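Local coordinates for protein pyridoxal 5'-phosphate synthase subunit PdxT (Thermus thermophilus, PDB 2YWD) that probably hydrolyses glutamine to glutamate and ammonia and passes the ammonia to its partner subunit PdxS for the synthesis of pyridoxal 5'-phosphate, at residues Asp64-Arg69 against Gly73-Phe78; Leu100-Ala105 against Gly164-Ser169; Gly83-Ala88 against Arg137-Arg142; Leu24-Lys29 against Tyr184-Ala189; Gly12-His17 against Glu30-Glu35. All coordinates share one frame; numbering follows the deposited sequence.

Contact 1. Residues Asp64-Arg69 against Gly73-Phe78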
# COMPACT_ATOMS: atom_id res chain seq x y z
N ASP A 64 -1.47 6.24 14.77
CA ASP A 64 -2.40 7.28 15.18
C ASP A 64 -2.21 8.62 14.45
O ASP A 64 -3.19 9.26 14.07
CB ASP A 64 -2.31 7.46 16.70
CG ASP A 64 -2.67 6.18 17.44
OD1 ASP A 64 -2.13 5.95 18.55
OD2 ASP A 64 -3.49 5.40 16.92
N GLU A 65 -0.96 9.02 14.25
CA GLU A 65 -0.69 10.28 13.55
C GLU A 65 -1.10 10.16 12.09
O GLU A 65 -1.67 11.10 11.52
CB GLU A 65 0.80 10.63 13.65
CG GLU A 65 1.19 11.97 13.03
CD GLU A 65 0.43 13.16 13.60
OE1 GLU A 65 0.02 13.10 14.78
OE2 GLU A 65 0.24 14.16 12.88
N VAL A 66 -0.83 9.01 11.48
CA VAL A 66 -1.22 8.82 10.09
C VAL A 66 -2.74 8.89 9.98
O VAL A 66 -3.27 9.52 9.06
CB VAL A 66 -0.71 7.46 9.56
CG1 VAL A 66 -1.35 7.16 8.22
CG2 VAL A 66 0.81 7.50 9.40
N ARG A 67 -3.45 8.25 10.91
CA ARG A 67 -4.91 8.26 10.88
C ARG A 67 -5.41 9.71 10.90
O ARG A 67 -6.33 10.08 10.16
CB ARG A 67 -5.49 7.49 12.07
CG ARG A 67 -7.01 7.41 12.07
CD ARG A 67 -7.57 6.54 13.21
NE ARG A 67 -7.18 5.13 13.10
CZ ARG A 67 -6.22 4.56 13.81
NH1 ARG A 67 -5.53 5.27 14.70
NH2 ARG A 67 -5.92 3.28 13.61
N LYS A 68 -4.80 10.52 11.76
CA LYS A 68 -5.16 11.92 11.90
C LYS A 68 -4.87 12.70 10.61
O LYS A 68 -5.70 13.48 10.14
CB LYS A 68 -4.38 12.54 13.06
CG LYS A 68 -4.61 14.03 13.26
CD LYS A 68 -3.67 14.59 14.31
CE LYS A 68 -3.82 16.10 14.43
NZ LYS A 68 -3.59 16.79 13.13
N ARG A 69 -3.70 12.46 10.03
CA ARG A 69 -3.30 13.13 8.80
C ARG A 69 -4.21 12.80 7.62
O ARG A 69 -4.59 13.69 6.85
CB ARG A 69 -1.85 12.77 8.46
CG ARG A 69 -0.80 13.35 9.42
CD ARG A 69 -0.67 14.86 9.26
NE ARG A 69 -0.26 15.21 7.91
CZ ARG A 69 0.97 15.05 7.43
NH1 ARG A 69 1.93 14.55 8.21
NH2 ARG A 69 1.25 15.37 6.17
N GLY A 73 -7.05 15.01 5.48
CA GLY A 73 -6.72 15.11 4.06
C GLY A 73 -5.36 15.70 3.71
O GLY A 73 -5.19 16.22 2.62
N SER A 74 -4.40 15.61 4.63
CA SER A 74 -3.07 16.16 4.38
C SER A 74 -2.01 15.09 4.12
O SER A 74 -0.81 15.38 4.14
CB SER A 74 -2.63 17.01 5.57
OG SER A 74 -2.52 16.21 6.74
N LEU A 75 -2.44 13.86 3.86
CA LEU A 75 -1.49 12.78 3.60
C LEU A 75 -2.09 11.65 2.78
O LEU A 75 -3.09 11.04 3.18
CB LEU A 75 -0.95 12.22 4.92
CG LEU A 75 0.12 11.13 4.80
CD1 LEU A 75 1.35 11.72 4.12
CD2 LEU A 75 0.47 10.58 6.18
N ALA A 76 -1.48 11.37 1.63
CA ALA A 76 -1.93 10.29 0.76
C ALA A 76 -1.15 9.03 1.13
O ALA A 76 0.02 9.11 1.49
CB ALA A 76 -1.69 10.65 -0.70
N LEU A 77 -1.81 7.88 1.01
CA LEU A 77 -1.20 6.60 1.36
C LEU A 77 -1.27 5.60 0.22
O LEU A 77 -2.27 5.53 -0.50
CB LEU A 77 -1.91 5.99 2.56
CG LEU A 77 -1.99 6.81 3.84
CD1 LEU A 77 -2.82 6.05 4.87
CD2 LEU A 77 -0.58 7.08 4.37
N PHE A 78 -0.21 4.82 0.07
CA PHE A 78 -0.14 3.77 -0.95
C PHE A 78 0.44 2.56 -0.22
O PHE A 78 1.59 2.57 0.19
CB PHE A 78 0.79 4.19 -2.10
CG PHE A 78 0.87 3.18 -3.23
CD1 PHE A 78 -0.06 2.14 -3.34
CD2 PHE A 78 1.85 3.28 -4.21
CE1 PHE A 78 -0.01 1.23 -4.40
CE2 PHE A 78 1.92 2.38 -5.28
CZ PHE A 78 0.98 1.36 -5.37

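Contact 2. Residues Leu100-Ala105 against Gly164-Ser169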
# COMPACT_ATOMS: atom_id res chain seq x y z
N LEU A 100 -3.86 0.27 10.58
CA LEU A 100 -4.45 1.60 10.46
C LEU A 100 -5.96 1.46 10.30
O LEU A 100 -6.74 2.11 10.99
CB LEU A 100 -3.87 2.35 9.25
CG LEU A 100 -4.48 3.73 8.98
CD1 LEU A 100 -4.29 4.63 10.20
CD2 LEU A 100 -3.81 4.35 7.75
N GLY A 101 -6.37 0.60 9.36
CA GLY A 101 -7.78 0.34 9.13
C GLY A 101 -8.65 1.43 8.54
O GLY A 101 -9.85 1.48 8.82
N VAL A 102 -8.08 2.30 7.72
CA VAL A 102 -8.85 3.39 7.12
C VAL A 102 -9.56 2.95 5.84
O VAL A 102 -10.62 3.48 5.49
CB VAL A 102 -7.95 4.61 6.81
CG1 VAL A 102 -6.89 4.24 5.78
CG2 VAL A 102 -8.80 5.77 6.31
N LEU A 103 -8.99 1.97 5.14
CA LEU A 103 -9.57 1.48 3.90
C LEU A 103 -10.76 0.55 4.17
O LEU A 103 -10.63 -0.44 4.88
CB LEU A 103 -8.51 0.73 3.09
CG LEU A 103 -8.96 0.09 1.77
CD1 LEU A 103 -9.36 1.18 0.79
CD2 LEU A 103 -7.83 -0.76 1.21
N GLU A 104 -11.92 0.89 3.61
CA GLU A 104 -13.12 0.08 3.79
C GLU A 104 -12.99 -1.20 2.97
O GLU A 104 -13.52 -1.30 1.86
CB GLU A 104 -14.37 0.84 3.34
CG GLU A 104 -14.77 1.99 4.24
CD GLU A 104 -15.12 1.55 5.65
OE1 GLU A 104 -15.71 0.46 5.81
OE2 GLU A 104 -14.80 2.30 6.60
N ALA A 105 -12.30 -2.18 3.53
CA ALA A 105 -12.11 -3.44 2.83
C ALA A 105 -11.83 -4.58 3.80
O ALA A 105 -11.36 -4.36 4.91
CB ALA A 105 -10.96 -3.31 1.85
N GLY A 164 -10.40 7.59 -2.14
CA GLY A 164 -9.92 8.94 -1.92
C GLY A 164 -8.43 9.00 -2.18
O GLY A 164 -7.97 8.66 -3.27
N LYS A 165 -7.67 9.41 -1.17
CA LYS A 165 -6.22 9.50 -1.31
C LYS A 165 -5.49 8.28 -0.76
O LYS A 165 -4.30 8.34 -0.47
CB LYS A 165 -5.71 10.78 -0.65
CG LYS A 165 -6.02 12.03 -1.46
CD LYS A 165 -5.50 13.29 -0.79
CE LYS A 165 -5.57 14.49 -1.73
NZ LYS A 165 -6.95 14.71 -2.25
N VAL A 166 -6.23 7.18 -0.62
CA VAL A 166 -5.67 5.92 -0.13
C VAL A 166 -5.68 4.92 -1.28
O VAL A 166 -6.73 4.63 -1.85
CB VAL A 166 -6.51 5.35 1.03
CG1 VAL A 166 -5.94 4.01 1.48
CG2 VAL A 166 -6.53 6.32 2.20
N LEU A 167 -4.51 4.41 -1.61
CA LEU A 167 -4.34 3.46 -2.70
C LEU A 167 -3.76 2.17 -2.13
O LEU A 167 -2.89 2.22 -1.25
CB LEU A 167 -3.39 4.04 -3.74
CG LEU A 167 -3.17 3.27 -5.03
CD1 LEU A 167 -4.47 3.21 -5.83
CD2 LEU A 167 -2.07 3.95 -5.85
N ALA A 168 -4.23 1.02 -2.62
CA ALA A 168 -3.72 -0.26 -2.12
C ALA A 168 -3.65 -1.32 -3.21
O ALA A 168 -4.55 -1.43 -4.04
CB ALA A 168 -4.59 -0.75 -0.97
N SER A 169 -2.57 -2.10 -3.20
CA SER A 169 -2.40 -3.17 -4.18
C SER A 169 -1.97 -4.47 -3.49
O SER A 169 -1.30 -4.44 -2.45
CB SER A 169 -1.33 -2.79 -5.21
OG SER A 169 -0.05 -2.65 -4.62

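Contact 3. Residues Gly83-Ala88 against Arg137-Arg142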
# COMPACT_ATOMS: atom_id res chain seq x y z
N GLY A 83 1.48 -3.45 3.17
CA GLY A 83 0.90 -2.12 3.29
C GLY A 83 -0.60 -2.11 3.04
O GLY A 83 -1.32 -1.33 3.66
N ALA A 84 -1.06 -2.96 2.12
CA ALA A 84 -2.49 -3.04 1.81
C ALA A 84 -3.22 -3.66 3.00
O ALA A 84 -4.33 -3.25 3.36
CB ALA A 84 -2.72 -3.89 0.56
N ILE A 85 -2.59 -4.65 3.61
CA ILE A 85 -3.16 -5.31 4.78
C ILE A 85 -3.26 -4.31 5.93
O ILE A 85 -4.29 -4.24 6.62
CB ILE A 85 -2.27 -6.51 5.21
CG1 ILE A 85 -2.31 -7.59 4.12
CG2 ILE A 85 -2.75 -7.07 6.54
CD1 ILE A 85 -1.21 -8.64 4.26
N TRP A 86 -2.20 -3.53 6.13
CA TRP A 86 -2.16 -2.52 7.19
C TRP A 86 -3.28 -1.49 7.05
O TRP A 86 -3.82 -1.01 8.04
CB TRP A 86 -0.80 -1.80 7.16
CG TRP A 86 -0.57 -0.88 8.31
CD1 TRP A 86 -0.39 -1.23 9.62
CD2 TRP A 86 -0.46 0.55 8.26
NE1 TRP A 86 -0.17 -0.11 10.39
CE2 TRP A 86 -0.21 1.00 9.58
CE3 TRP A 86 -0.55 1.50 7.23
CZ2 TRP A 86 -0.04 2.35 9.89
CZ3 TRP A 86 -0.38 2.85 7.54
CH2 TRP A 86 -0.14 3.26 8.87
N LEU A 87 -3.62 -1.16 5.81
CA LEU A 87 -4.67 -0.18 5.54
C LEU A 87 -6.09 -0.70 5.75
O LEU A 87 -6.99 0.07 6.08
CB LEU A 87 -4.54 0.33 4.09
CG LEU A 87 -3.30 1.14 3.71
CD1 LEU A 87 -3.23 1.29 2.19
CD2 LEU A 87 -3.36 2.51 4.38
N ALA A 88 -6.28 -2.00 5.58
CA ALA A 88 -7.60 -2.62 5.70
C ALA A 88 -8.30 -2.49 7.05
O ALA A 88 -7.70 -2.71 8.11
CB ALA A 88 -7.51 -4.10 5.32
N ARG A 137 2.95 -14.41 -2.14
CA ARG A 137 2.14 -14.71 -0.95
C ARG A 137 1.06 -13.64 -0.85
O ARG A 137 0.68 -13.22 0.24
CB ARG A 137 3.02 -14.69 0.31
CG ARG A 137 4.06 -15.80 0.39
CD ARG A 137 4.70 -15.85 1.77
NE ARG A 137 5.32 -14.57 2.11
CZ ARG A 137 6.50 -14.17 1.67
NH1 ARG A 137 7.22 -14.94 0.87
NH2 ARG A 137 6.96 -12.97 2.02
N ALA A 138 0.57 -13.22 -2.00
CA ALA A 138 -0.41 -12.15 -2.09
C ALA A 138 -1.69 -12.27 -1.27
O ALA A 138 -2.30 -13.33 -1.18
CB ALA A 138 -0.77 -11.92 -3.56
N PRO A 139 -2.12 -11.15 -0.66
CA PRO A 139 -3.34 -11.15 0.14
C PRO A 139 -4.50 -11.01 -0.86
O PRO A 139 -4.28 -10.66 -2.02
CB PRO A 139 -3.18 -9.91 1.01
CG PRO A 139 -2.46 -8.96 0.09
CD PRO A 139 -1.40 -9.87 -0.52
N VAL A 140 -5.71 -11.26 -0.39
CA VAL A 140 -6.87 -11.16 -1.26
C VAL A 140 -7.88 -10.16 -0.70
O VAL A 140 -8.15 -10.13 0.50
CB VAL A 140 -7.56 -12.55 -1.40
CG1 VAL A 140 -8.88 -12.42 -2.16
CG2 VAL A 140 -6.61 -13.51 -2.13
N PHE A 141 -8.39 -9.31 -1.58
CA PHE A 141 -9.40 -8.33 -1.19
C PHE A 141 -10.72 -9.09 -1.25
O PHE A 141 -11.26 -9.30 -2.33
CB PHE A 141 -9.42 -7.17 -2.19
CG PHE A 141 -8.26 -6.23 -2.07
CD1 PHE A 141 -8.17 -5.34 -1.00
CD2 PHE A 141 -7.26 -6.21 -3.04
CE1 PHE A 141 -7.10 -4.45 -0.90
CE2 PHE A 141 -6.18 -5.32 -2.95
CZ PHE A 141 -6.11 -4.44 -1.87
N ARG A 142 -11.23 -9.50 -0.09
CA ARG A 142 -12.48 -10.27 -0.04
C ARG A 142 -13.74 -9.44 -0.25
O ARG A 142 -14.63 -9.83 -1.02
CB ARG A 142 -12.57 -11.04 1.28
CG ARG A 142 -11.54 -12.16 1.41
CD ARG A 142 -11.73 -13.23 0.34
NE ARG A 142 -10.92 -14.42 0.61
CZ ARG A 142 -10.89 -15.51 -0.16
NH1 ARG A 142 -11.62 -15.56 -1.27
NH2 ARG A 142 -10.13 -16.54 0.18

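Contact 4. Residues Leu24-Lys29 against Tyr184-Ala189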
# COMPACT_ATOMS: atom_id res chain seq x y z
N LEU A 24 11.35 8.60 -10.58
CA LEU A 24 10.43 9.72 -10.67
C LEU A 24 11.17 10.99 -10.21
O LEU A 24 10.56 12.05 -10.04
CB LEU A 24 9.20 9.49 -9.79
CG LEU A 24 8.29 8.31 -10.18
CD1 LEU A 24 7.06 8.31 -9.29
CD2 LEU A 24 7.88 8.42 -11.64
N GLY A 25 12.47 10.86 -10.01
CA GLY A 25 13.28 11.98 -9.57
C GLY A 25 13.10 12.29 -8.09
O GLY A 25 13.46 13.38 -7.63
N ILE A 26 12.54 11.34 -7.36
CA ILE A 26 12.27 11.51 -5.93
C ILE A 26 13.29 10.81 -5.03
O ILE A 26 13.71 9.69 -5.29
CB ILE A 26 10.86 10.95 -5.57
CG1 ILE A 26 9.77 11.75 -6.27
CG2 ILE A 26 10.66 10.96 -4.05
CD1 ILE A 26 9.57 13.14 -5.72
N GLU A 27 13.70 11.51 -3.97
CA GLU A 27 14.61 10.94 -2.98
C GLU A 27 13.71 10.70 -1.78
O GLU A 27 13.44 11.62 -1.01
CB GLU A 27 15.74 11.91 -2.64
CG GLU A 27 16.89 11.88 -3.64
CD GLU A 27 17.51 10.50 -3.78
OE1 GLU A 27 17.96 9.95 -2.75
OE2 GLU A 27 17.55 9.96 -4.91
N ALA A 28 13.24 9.47 -1.65
CA ALA A 28 12.32 9.09 -0.59
C ALA A 28 12.89 9.19 0.82
O ALA A 28 14.03 8.83 1.08
CB ALA A 28 11.82 7.68 -0.83
N LYS A 29 12.06 9.70 1.73
CA LYS A 29 12.43 9.84 3.12
C LYS A 29 12.04 8.56 3.86
O LYS A 29 10.91 8.09 3.75
CB LYS A 29 11.72 11.04 3.74
CG LYS A 29 11.75 11.10 5.26
CD LYS A 29 13.16 11.06 5.81
CE LYS A 29 13.16 11.00 7.34
NZ LYS A 29 14.54 10.92 7.91
N TYR A 184 1.30 7.65 -10.68
CA TYR A 184 -0.15 7.77 -10.55
C TYR A 184 -0.46 8.16 -9.10
O TYR A 184 -1.29 9.04 -8.84
CB TYR A 184 -0.82 6.43 -10.88
CG TYR A 184 -2.31 6.39 -10.61
CD1 TYR A 184 -3.22 6.97 -11.50
CD2 TYR A 184 -2.81 5.79 -9.46
CE1 TYR A 184 -4.59 6.95 -11.24
CE2 TYR A 184 -4.17 5.77 -9.19
CZ TYR A 184 -5.06 6.35 -10.08
OH TYR A 184 -6.41 6.32 -9.81
N PHE A 185 0.22 7.51 -8.16
CA PHE A 185 0.03 7.79 -6.74
C PHE A 185 0.48 9.20 -6.37
O PHE A 185 -0.24 9.93 -5.67
CB PHE A 185 0.80 6.76 -5.89
CG PHE A 185 0.82 7.09 -4.42
CD1 PHE A 185 -0.37 7.30 -3.72
CD2 PHE A 185 2.03 7.21 -3.73
CE1 PHE A 185 -0.36 7.62 -2.36
CE2 PHE A 185 2.05 7.53 -2.37
CZ PHE A 185 0.86 7.73 -1.68
N LEU A 186 1.65 9.61 -6.85
CA LEU A 186 2.15 10.94 -6.54
C LEU A 186 1.22 12.02 -7.10
O LEU A 186 1.03 13.07 -6.48
CB LEU A 186 3.56 11.13 -7.09
CG LEU A 186 4.62 10.20 -6.52
CD1 LEU A 186 6.00 10.68 -6.96
CD2 LEU A 186 4.53 10.16 -5.00
N GLU A 187 0.65 11.76 -8.27
CA GLU A 187 -0.26 12.71 -8.89
C GLU A 187 -1.50 12.90 -8.03
O GLU A 187 -1.95 14.02 -7.81
CB GLU A 187 -0.66 12.23 -10.29
CG GLU A 187 0.47 12.31 -11.33
CD GLU A 187 0.69 13.71 -11.86
OE1 GLU A 187 -0.17 14.20 -12.62
OE2 GLU A 187 1.73 14.33 -11.52
N LEU A 188 -2.06 11.80 -7.52
CA LEU A 188 -3.26 11.91 -6.70
C LEU A 188 -2.93 12.52 -5.33
O LEU A 188 -3.81 13.07 -4.66
CB LEU A 188 -3.93 10.53 -6.54
CG LEU A 188 -3.34 9.45 -5.64
CD1 LEU A 188 -3.66 9.74 -4.18
CD2 LEU A 188 -3.94 8.10 -6.03
N ALA A 189 -1.66 12.44 -4.93
CA ALA A 189 -1.23 13.01 -3.65
C ALA A 189 -0.91 14.49 -3.84
O ALA A 189 -0.67 15.21 -2.87
CB ALA A 189 0.01 12.27 -3.14

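Contact 5. Residues Gly12-His17 against Glu30-Glu35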
# COMPACT_ATOMS: atom_id res chain seq x y z
N GLY A 12 10.68 -4.59 6.69
CA GLY A 12 10.31 -4.92 5.33
C GLY A 12 11.08 -4.33 4.18
O GLY A 12 12.17 -3.78 4.33
N ASP A 13 10.46 -4.42 3.01
CA ASP A 13 11.06 -3.99 1.77
C ASP A 13 10.81 -2.57 1.28
O ASP A 13 10.29 -2.35 0.19
CB ASP A 13 10.68 -5.02 0.71
CG ASP A 13 11.05 -6.44 1.13
OD1 ASP A 13 12.19 -6.63 1.60
OD2 ASP A 13 10.21 -7.36 1.01
N PHE A 14 11.20 -1.60 2.11
CA PHE A 14 11.05 -0.19 1.76
C PHE A 14 12.13 0.19 0.75
O PHE A 14 11.95 1.11 -0.04
CB PHE A 14 11.17 0.67 3.03
CG PHE A 14 12.40 0.38 3.85
CD1 PHE A 14 13.63 0.97 3.54
CD2 PHE A 14 12.33 -0.49 4.94
CE1 PHE A 14 14.77 0.68 4.30
CE2 PHE A 14 13.46 -0.78 5.70
CZ PHE A 14 14.68 -0.19 5.38
N ARG A 15 13.25 -0.53 0.78
CA ARG A 15 14.36 -0.27 -0.14
C ARG A 15 13.88 -0.25 -1.59
O ARG A 15 14.18 0.69 -2.34
CB ARG A 15 15.44 -1.35 0.03
CG ARG A 15 16.60 -1.27 -0.96
CD ARG A 15 17.57 -2.43 -0.72
NE ARG A 15 16.91 -3.72 -0.93
CZ ARG A 15 17.34 -4.88 -0.42
NH1 ARG A 15 18.43 -4.92 0.33
NH2 ARG A 15 16.66 -6.00 -0.67
N GLU A 16 13.13 -1.27 -1.99
CA GLU A 16 12.63 -1.36 -3.36
C GLU A 16 11.76 -0.18 -3.77
O GLU A 16 11.78 0.24 -4.93
CB GLU A 16 11.84 -2.67 -3.54
CG GLU A 16 12.69 -3.93 -3.67
CD GLU A 16 13.43 -4.30 -2.40
OE1 GLU A 16 13.03 -3.85 -1.30
OE2 GLU A 16 14.42 -5.06 -2.50
N HIS A 17 10.97 0.36 -2.84
CA HIS A 17 10.13 1.52 -3.16
C HIS A 17 10.97 2.78 -3.32
O HIS A 17 10.68 3.62 -4.18
CB HIS A 17 9.06 1.73 -2.07
CG HIS A 17 7.83 0.88 -2.26
ND1 HIS A 17 6.93 1.10 -3.28
CD2 HIS A 17 7.36 -0.17 -1.55
CE1 HIS A 17 5.94 0.22 -3.18
NE2 HIS A 17 6.18 -0.56 -2.14
N GLU A 30 12.99 7.98 4.59
CA GLU A 30 12.70 6.77 5.35
C GLU A 30 12.01 7.18 6.64
O GLU A 30 12.57 7.91 7.45
CB GLU A 30 14.00 6.00 5.64
CG GLU A 30 14.52 5.23 4.44
CD GLU A 30 15.82 4.51 4.71
OE1 GLU A 30 16.05 4.09 5.86
OE2 GLU A 30 16.62 4.35 3.76
N VAL A 31 10.78 6.71 6.82
CA VAL A 31 10.00 7.04 8.00
C VAL A 31 10.17 5.97 9.08
O VAL A 31 9.78 4.81 8.88
CB VAL A 31 8.50 7.21 7.65
CG1 VAL A 31 7.69 7.54 8.89
CG2 VAL A 31 8.34 8.30 6.60
N ARG A 32 10.76 6.35 10.20
CA ARG A 32 10.96 5.43 11.32
C ARG A 32 10.42 6.00 12.62
O ARG A 32 10.31 5.29 13.61
CB ARG A 32 12.45 5.12 11.50
CG ARG A 32 13.05 4.27 10.40
CD ARG A 32 14.37 3.67 10.86
NE ARG A 32 14.97 2.83 9.82
CZ ARG A 32 15.49 3.31 8.70
NH1 ARG A 32 15.50 4.62 8.47
NH2 ARG A 32 16.00 2.48 7.80
N LYS A 33 10.10 7.29 12.61
CA LYS A 33 9.56 7.96 13.79
C LYS A 33 8.36 8.81 13.37
O LYS A 33 8.27 9.23 12.22
CB LYS A 33 10.63 8.85 14.42
CG LYS A 33 11.85 8.10 14.92
CD LYS A 33 12.92 9.07 15.41
CE LYS A 33 14.14 8.34 15.95
NZ LYS A 33 15.21 9.29 16.38
N LYS A 34 7.46 9.07 14.31
CA LYS A 34 6.28 9.86 13.99
C LYS A 34 6.66 11.25 13.47
O LYS A 34 5.97 11.80 12.62
CB LYS A 34 5.36 9.99 15.21
CG LYS A 34 5.96 10.69 16.42
CD LYS A 34 4.98 10.67 17.59
CE LYS A 34 5.51 11.42 18.80
NZ LYS A 34 6.77 10.82 19.34
N GLU A 35 7.76 11.79 13.99
CA GLU A 35 8.23 13.11 13.58
C GLU A 35 8.57 13.15 12.09
O GLU A 35 8.50 14.20 11.46
CB GLU A 35 9.48 13.51 14.37
CG GLU A 35 9.25 13.84 15.84
CD GLU A 35 8.80 12.64 16.65
OE1 GLU A 35 9.33 11.53 16.42
OE2 GLU A 35 7.92 12.81 17.52

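Contact 1. Residues Asp64-Arg69 against Gly73-Phe78
Arg69, in the last turns of helix 62-71, folds back on Ser74 and takes hold of it side-on with two nitrogens. Its NE donates to Ser74 OG at 2.7 Å, with the hydroxyl oxygen lying in the guanidinium plane. NH2 reaches Ser74 O at 2.9 Å from above the carbonyl plane, a less straight bond (148° at the hydrogen). Bends at chi2 and chi3 curl the chain into this grip, while Leu75 CB lies over one guanidinium face. Ser74 OG is shared with Glu72 OE1, and Arg69 NH1 is held by Leu37 O. Cutting Arg69 back to alanine would probably leave Ser74 O and Leu37 O without these donors and uncover Leu75. The helix ends in a Schellman motif that joins the two segments, Gly73 taking the positive phi (71°) and Ser74 N bonding to Arg69 O at 2.9 Å, which turns the chain into strand 76-80. The tight part lies inward: Val66 CG1 rests 3.8 Å from Leu77 CD1, almost equally near CD2, and Arg69 CB meets Leu75 CB at 3.7 Å. The polar grip of Arg69 on Ser74 lies on the partly exposed side, whereas Val66, Leu75 and Leu77 are buried.

Contact 2. Residues Leu100-Ala105 against Gly164-Ser169
Val102 points its CG1 at CG2 of Val166, the two side chains meeting tip to tip with 4.2 Å between these methyls. With chi1 at 63°, Val102 CG1 sits between the backbone N and the carbonyl carbon, and that rotation turns the methyl to the strand. The next residue carries the other half of the contact. Leu103 has CG anti to its own N (chi1 177°), which sends CD2 along to Ala168, where it lies 3.9 Å from CB; nearer the backbone, Leu103 CB only grazes Val166 CG1 at 4.5 Å. Val166 and Ala168, two residues apart on strand 166-169, thus present the same face, and no hydrogen bond crosses between the segments. The backbones stay well separated, the nearest CA atoms being those of Leu103 and Val166 at 7.2 Å, as suits layers joined by side chains rather than paired strands. Helix 82-87 completes the apolar cluster, Leu87 touching Val166 and Ala84 touching Ala168, while Phe141 also reaches Ala168. The contact sets the start of strand 103-108, in the small three-stranded sheet, against a face of the large mixed sheet at the centre of this class I glutamine amidotransferase fold.

Contact 3. Residues Gly83-Ala88 against Arg137-Arg142
Helix 82-87 follows directly on Cys81, the predicted nucleophile, in a Gly-x-Cys-x-Gly sequence that fits a nucleophile elbow, and this short helix packs against Pro139 and the start of strand 140-144. Ile85 is one of two residues that bridge the gap. Its CG1 lies 4.0 Å from Pro139 CB and its CD1 is equally close, so the ethyl branch crosses obliquely over one corner of the proline ring. With CG1 anti to the carbonyl carbon (chi1 -67°) and chi2 near 165°, this branch extends outward to the proline although the side chain leaves the backbone without aiming there. One residue earlier, Ala84 CB approaches the far end of the Phe141 ring, 4.2 Å from CZ; the phenylalanine likewise needs its length to come near. Pro139 and Phe141, two apart in sequence, therefore contact consecutive helix residues. All four are buried, and the interaction is wholly apolar. Val107 of strand 103-108 touches Ile85, Pro139 and Phe141, while Ala168 lies against both Ala84 and Phe141. Ile85 also touches Ser50 and Arg109, and Arg137 lies two residues before Pro139; all three are predicted to bind glutamine. The apolar packing thus adjoins the probable glutamine-binding site, with the helix after the probable nucleophile elbow touching both strand 166-169 of the central sheet and the small sheet, consistent with the class I glutamine amidotransferase fold.

Contact 4. Residues Leu24-Lys29 against Tyr184-Ala189
Leu24 reaches across to Leu186 on helix 180-189, the two side chains meeting tip to tip, CD1 to CD1. The 3.5 Å between these methyls is tighter than usual van der Waals contact. Leu24 holds CG anti to its carbonyl carbon (chi1 -64°) with chi2 near 180°, an extended form that carries CD1 to the helix. Gly25 then takes a positive phi (76°) as the C-prime residue of the Schellman motif that ends helix 14-22, and turns the chain. Ile26 comes next and faces the helix again: its CG1 lies 4.0 Å from the same Leu186 CD1, and the two side chains slide past each other in opposite directions. Beyond it the chain runs on to strand 29-31. Leu21 touches Ile26 from the preceding helix, and Pro179 touches Leu24. Because a single methyl of Leu186 takes both partners and no hydrogen bond joins the segments, the contact between them is apolar and without direction-specific bonds, though a weak hydrogen bond from Leu24 O to Arg183 NH2 of the same helix lies beside it.

Contact 5. Residues Gly12-His17 against Glu30-Glu35
Phe14, at the start of helix 14-22, meets a charged pair at and just past the end of strand 29-31. From CB, its chi1 of 51° places CG between the backbone N and the carbonyl carbon, and the ring swings out toward the strand. CE1 is the first atom to find a partner there, lying 4.0 Å from both OE1 and CD of Glu30, with the ring and carboxylate planes turned 45° apart. CZ, at the tip, is 3.8 Å from Arg32 NH2, and here the planes stand almost at a right angle (82°). The two charged groups are joined to each other: Arg32 NH2 donates to Glu30 OE1 at 2.5 Å, unusually short, so the exact distance is doubtful, and meets the oxygen nearly along its C-O axis. Glu30 OE1 thus accepts from NH2 and, weakly, from NH1 beside the ring. Were Glu30 an alanine, Arg32 would probably lose this counter-charge, its guanidinium could swing away from Phe14 and the CE1 side of the ring would be uncovered. The contact lies at the surface, within the beta-alpha-beta unit formed by strand 5-8, helix 14-22 and strand 29-31. Val31 pairs through its backbone with Val7 and Ala9, and the ring sits where the helix begins, touching Val7 of strand 5-8, Ala9 just beyond it and Glu30 of the neighbouring parallel strand 29-31.

From the N terminus, contact 5 closes first, joining the start of helix 14-22 to the end of strand 29-31. Contact 4 crosses it, because residues 24-29 lie between the segments of contact 5 while their partner, helix 180-189, lies near the C terminus; this longest loop encloses contacts 1, 2 and 3. Contact 1 is a short turn from helix 62-71 into strand 76-80, which leads on to the helix of contact 3. Contacts 2 and 3 cross: contact 3 joins helix 82-87 to strand 140-144, contact 2 strand 103-108 to strand 166-169. The last pairs with strand 76-80, bringing contacts 1 and 2 together, while Phe185 covers strand 76-80 and links contacts 1 and 4.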